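Local atomic coordinates of putative uncharacterized protein (Emericella nidulans, PDB entry 3PGB), a protein that probably oxidises primary amines, using a bound copper ion and a topaquinone cofactor formed from one of its own tyrosines. Residues 533-538 against 640-645; 589-594 against 622-627. All coordinates share one frame; numbering follows the deposited sequence.

In the fold
Contacts 1 and 2 lie in the copper amine oxidase enzyme domain with centres about 11 Å apart, and the loop between strands 613-619 and 646-650 supplies one segment to each. Two probable hydrogen bonds join them: Asp-645 OD2 to His-626 ND1 at a short 2.5 Å, and Leu-627 N to Ala-642 O at 2.9 Å. Contact 1 includes the copper ligand His-534, while in contact 2 the side chain of Thr-624 comes within about 10 Å of that histidine. The side chain of Trp-641 is about 9 Å from that of Asp-403, the predicted catalytic base. Both contacts touch the second subunit, contact 2 more extensively, and loop 640-645 links strand 532-542 to residues touching it.

Contact 1: 533-538 against 640-645; sequences DHVLNF and HWAEYD. With CU (copper (II) ion), chain D.
Val-535 carries CG1 anti to the backbone N (chi1 -172°), pointing it at Trp-641, whose indole is swung by chi1 of 50° into the position between its own N and carbonyl carbon. The two side chains run alongside each other in opposite senses, and CG1 of Val-535 meets CZ3 of Trp-641 at 3.6 Å. The contact packs a loop against one side of strand 532-542, which carries the His-X-His copper motif of the amine oxidase domain. Alternation along the strand sends Val-535 and Asn-537 to the loop and His-534 to the metal.

The indole is sandwiched off-centre. CB of Asn-537 stands 3.4 Å above one face, near the rim, and CB of Ala-642 lies 3.7 Å from the plane on the opposite face. At the ring edge, in its plane, Val-535 O approaches CH2 of Trp-641 at 3.5 Å. The Asn-537 amide is inclined 37° to the indole, and its buried polar atoms are satisfied elsewhere: OD1 by Ser-658 OG, ND2 by Asn-693 OD1. That pair of bonds fixes the rotation of the amide while its CB rests on the ring.

With His-532 and His-698, His-534 completes the protein ligands of the copper, its NE2 lying 2.1 Å from the ion, to which a water oxygen adds a longer 2.5 Å contact.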
# COMPACT_ATOMS: atom_id res chain seq x y z
N ASP A 533 9.38 -17.15 2.90
CA ASP A 533 8.96 -15.94 3.60
C ASP A 533 10.11 -14.94 3.63
O ASP A 533 11.23 -15.28 4.02
CB ASP A 533 8.52 -16.25 5.03
CG ASP A 533 7.08 -16.76 5.12
OD1 ASP A 533 6.39 -16.88 4.08
OD2 ASP A 533 6.65 -17.04 6.26
N HIS A 534 9.83 -13.72 3.20
CA HIS A 534 10.72 -12.61 3.42
C HIS A 534 10.29 -11.97 4.72
O HIS A 534 9.11 -11.61 4.88
CB HIS A 534 10.60 -11.56 2.32
CG HIS A 534 11.13 -12.00 0.99
ND1 HIS A 534 12.47 -11.96 0.67
CD2 HIS A 534 10.49 -12.45 -0.11
CE1 HIS A 534 12.63 -12.39 -0.56
NE2 HIS A 534 11.45 -12.69 -1.06
N VAL A 535 11.21 -11.84 5.67
CA VAL A 535 10.94 -11.07 6.87
C VAL A 535 12.15 -10.19 7.11
O VAL A 535 13.27 -10.69 7.21
CB VAL A 535 10.68 -11.97 8.11
CG1 VAL A 535 10.22 -11.12 9.28
CG2 VAL A 535 9.64 -13.04 7.80
N LEU A 536 11.92 -8.88 7.15
CA LEU A 536 12.99 -7.91 7.34
C LEU A 536 12.69 -7.09 8.58
O LEU A 536 11.65 -6.44 8.65
CB LEU A 536 13.12 -7.01 6.12
CG LEU A 536 13.49 -7.72 4.81
CD1 LEU A 536 12.25 -8.12 4.03
CD2 LEU A 536 14.39 -6.85 3.95
N ASN A 537 13.60 -7.13 9.56
CA ASN A 537 13.38 -6.48 10.86
C ASN A 537 13.96 -5.08 10.88
O ASN A 537 15.08 -4.87 10.44
CB ASN A 537 14.01 -7.30 12.00
CG ASN A 537 13.53 -6.86 13.38
OD1 ASN A 537 14.30 -6.35 14.20
ND2 ASN A 537 12.24 -7.06 13.63
N PHE A 538 13.19 -4.14 11.41
CA PHE A 538 13.61 -2.75 11.51
C PHE A 538 13.54 -2.27 12.95
O PHE A 538 12.56 -2.54 13.65
CB PHE A 538 12.71 -1.86 10.64
CG PHE A 538 13.00 -1.96 9.17
CD1 PHE A 538 12.42 -2.95 8.40
CD2 PHE A 538 13.84 -1.05 8.55
CE1 PHE A 538 12.68 -3.04 7.04
CE2 PHE A 538 14.11 -1.13 7.20
CZ PHE A 538 13.53 -2.12 6.44
N HIS A 640 14.70 -15.06 16.33
CA HIS A 640 13.47 -15.02 17.12
C HIS A 640 12.64 -13.76 16.89
O HIS A 640 11.48 -13.69 17.29
CB HIS A 640 13.77 -15.16 18.61
CG HIS A 640 13.98 -16.58 19.05
ND1 HIS A 640 13.01 -17.55 18.90
CD2 HIS A 640 15.02 -17.17 19.68
CE1 HIS A 640 13.46 -18.69 19.39
NE2 HIS A 640 14.68 -18.49 19.87
N TRP A 641 13.25 -12.76 16.27
CA TRP A 641 12.56 -11.52 15.92
C TRP A 641 11.56 -11.73 14.79
O TRP A 641 10.65 -10.92 14.61
CB TRP A 641 13.58 -10.44 15.52
CG TRP A 641 14.55 -10.92 14.51
CD1 TRP A 641 15.80 -11.39 14.74
CD2 TRP A 641 14.35 -11.01 13.10
NE1 TRP A 641 16.40 -11.76 13.57
CE2 TRP A 641 15.53 -11.54 12.54
CE3 TRP A 641 13.29 -10.69 12.25
CZ2 TRP A 641 15.68 -11.75 11.17
CZ3 TRP A 641 13.44 -10.90 10.89
CH2 TRP A 641 14.63 -11.43 10.37
N ALA A 642 11.73 -12.80 14.02
CA ALA A 642 10.85 -13.08 12.88
C ALA A 642 9.48 -13.61 13.29
O ALA A 642 8.63 -13.81 12.43
CB ALA A 642 11.52 -14.05 11.93
N GLU A 643 9.24 -13.82 14.58
CA GLU A 643 8.04 -14.55 15.02
C GLU A 643 6.79 -13.69 15.26
O GLU A 643 5.71 -14.25 15.45
CB GLU A 643 8.37 -15.36 16.27
CG GLU A 643 9.54 -16.32 16.07
CD GLU A 643 9.89 -17.11 17.31
OE1 GLU A 643 9.23 -16.92 18.36
OE2 GLU A 643 10.83 -17.93 17.22
N TYR A 644 6.94 -12.36 15.28
CA TYR A 644 5.81 -11.44 15.45
C TYR A 644 5.96 -10.19 14.57
O TYR A 644 7.06 -9.86 14.13
CB TYR A 644 5.67 -11.02 16.93
CG TYR A 644 5.45 -12.16 17.89
CD1 TYR A 644 4.17 -12.45 18.38
CD2 TYR A 644 6.51 -12.96 18.32
CE1 TYR A 644 3.97 -13.50 19.27
CE2 TYR A 644 6.31 -14.01 19.20
CZ TYR A 644 5.04 -14.28 19.66
OH TYR A 644 4.84 -15.33 20.54
N ASP A 645 4.85 -9.50 14.32
CA ASP A 645 4.86 -8.29 13.47
C ASP A 645 5.46 -7.10 14.21
O ASP A 645 6.20 -6.32 13.64
CB ASP A 645 3.44 -7.91 13.04
CG ASP A 645 2.70 -9.03 12.34
OD1 ASP A 645 1.46 -9.07 12.46
OD2 ASP A 645 3.35 -9.85 11.67
CU CU D . 10.71 -13.67 -2.75
O HOH W 1 12.60 -13.49 -4.35

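Contact 2: 589-594 against 622-627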
# COMPACT_ATOMS: atom_id res chain seq x y z
N LEU A 589 3.31 -8.80 19.68
CA LEU A 589 1.97 -8.87 19.14
C LEU A 589 1.93 -8.83 17.61
O LEU A 589 2.95 -8.58 16.95
CB LEU A 589 1.09 -7.76 19.75
CG LEU A 589 1.76 -6.48 20.28
CD1 LEU A 589 2.53 -5.79 19.17
CD2 LEU A 589 0.73 -5.55 20.87
N ASN A 590 0.75 -9.11 17.08
CA ASN A 590 0.52 -9.11 15.65
C ASN A 590 -0.61 -8.16 15.29
O ASN A 590 -1.45 -7.84 16.14
CB ASN A 590 0.22 -10.52 15.17
CG ASN A 590 1.42 -11.44 15.31
OD1 ASN A 590 2.53 -11.06 14.96
ND2 ASN A 590 1.20 -12.65 15.82
N TRP A 591 -0.62 -7.70 14.05
CA TRP A 591 -1.66 -6.79 13.59
C TRP A 591 -2.99 -7.53 13.66
O TRP A 591 -3.09 -8.70 13.32
CB TRP A 591 -1.36 -6.29 12.18
CG TRP A 591 -0.07 -5.51 12.08
CD1 TRP A 591 1.08 -5.91 11.48
CD2 TRP A 591 0.20 -4.21 12.63
NE1 TRP A 591 2.05 -4.94 11.60
CE2 TRP A 591 1.53 -3.89 12.31
CE3 TRP A 591 -0.56 -3.28 13.35
CZ2 TRP A 591 2.13 -2.68 12.69
CZ3 TRP A 591 0.03 -2.08 13.74
CH2 TRP A 591 1.37 -1.80 13.40
N GLY A 592 -4.02 -6.84 14.16
CA GLY A 592 -5.28 -7.50 14.49
C GLY A 592 -6.09 -8.04 13.33
O GLY A 592 -5.76 -7.84 12.16
N PHE A 593 -7.16 -8.76 13.67
CA PHE A 593 -8.17 -9.18 12.71
C PHE A 593 -8.90 -7.93 12.19
O PHE A 593 -9.27 -7.07 12.97
CB PHE A 593 -9.15 -10.15 13.39
CG PHE A 593 -10.52 -10.20 12.77
CD1 PHE A 593 -10.75 -10.95 11.63
CD2 PHE A 593 -11.58 -9.51 13.34
CE1 PHE A 593 -12.02 -11.01 11.06
CE2 PHE A 593 -12.85 -9.56 12.78
CZ PHE A 593 -13.07 -10.31 11.64
N ASN A 594 -9.06 -7.84 10.87
CA ASN A 594 -9.78 -6.73 10.25
C ASN A 594 -9.16 -5.35 10.55
O ASN A 594 -9.86 -4.35 10.61
CB ASN A 594 -11.27 -6.77 10.67
CG ASN A 594 -12.16 -5.87 9.82
OD1 ASN A 594 -11.96 -5.74 8.62
ND2 ASN A 594 -13.15 -5.26 10.45
N ALA A 622 1.57 -0.66 3.55
CA ALA A 622 1.72 -1.49 2.36
C ALA A 622 1.62 -2.98 2.66
O ALA A 622 2.01 -3.80 1.83
CB ALA A 622 3.05 -1.18 1.69
N GLY A 623 1.13 -3.33 3.85
CA GLY A 623 1.01 -4.74 4.23
C GLY A 623 2.32 -5.35 4.70
O GLY A 623 3.40 -4.93 4.26
N THR A 624 2.24 -6.33 5.59
CA THR A 624 3.41 -6.96 6.19
C THR A 624 3.12 -8.42 6.53
O THR A 624 1.99 -8.89 6.37
CB THR A 624 3.85 -6.23 7.49
OG1 THR A 624 2.82 -6.35 8.48
CG2 THR A 624 4.13 -4.75 7.23
N ALA A 625 4.15 -9.13 6.99
CA ALA A 625 4.00 -10.54 7.36
C ALA A 625 5.21 -11.03 8.13
O ALA A 625 6.34 -10.70 7.78
CB ALA A 625 3.79 -11.40 6.12
N HIS A 626 4.97 -11.81 9.17
CA HIS A 626 6.06 -12.45 9.92
C HIS A 626 6.23 -13.91 9.50
O HIS A 626 5.44 -14.42 8.69
CB HIS A 626 5.81 -12.33 11.43
CG HIS A 626 4.57 -13.01 11.90
ND1 HIS A 626 3.41 -12.34 12.17
CD2 HIS A 626 4.33 -14.32 12.18
CE1 HIS A 626 2.49 -13.19 12.58
NE2 HIS A 626 3.02 -14.40 12.60
N LEU A 627 7.25 -14.57 10.03
CA LEU A 627 7.62 -15.93 9.63
C LEU A 627 6.48 -16.91 9.91
O LEU A 627 5.95 -16.95 11.01
CB LEU A 627 8.90 -16.37 10.34
CG LEU A 627 9.44 -17.79 10.10
CD1 LEU A 627 9.78 -18.03 8.64
CD2 LEU A 627 10.66 -18.03 10.97
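Asn-590 and His-626 meet as two flat groups with planes only 14° apart, one side chain coming across the other; CG of Asn-590 lies 3.4 Å from CE1 of His-626. The second touch is between Trp-591 and Thr-624: OG1 of the threonine stands 3.5 Å from both CD1 and NE1 of the indole, approaching obliquely on the pyrrole side. The backbones stay well apart, with CA atoms 8.6 Å from each other for Asn-590 and His-626, so side chains alone span the gap.

Torsions account for the reach. His-626 places CG between its backbone N and carbonyl carbon (chi1 62°), whereas Trp-591 has its CG anti to the carbonyl carbon (chi1 -62°), and each ring is thereby directed at the other loop.

In the next shell Asp-645 ties the two loops together through one carboxylate: OD1 accepts a hydrogen bond from Trp-591 N, while OD2 is hydrogen-bonded to ND1 of His-626. The bond fixes the turn of the imidazole, and the acidic neighbour would tend to stabilise a positive charge on it. Two loops of the copper amine oxidase enzyme domain meet here beside the subunit interface: Asn-594 OD1 of the second subunit accepts a hydrogen bond from His-626 N, and Phe-593 of that subunit packs on Asn-590.

The first loop leaves strand 588-589 and the second follows strand 613-619; Trp-591 lies on Val-646 of strand 646-650, and Thr-624 touches Leu-694 of strand 686-698 together with Ser-715 and Val-717 of strand 714-722.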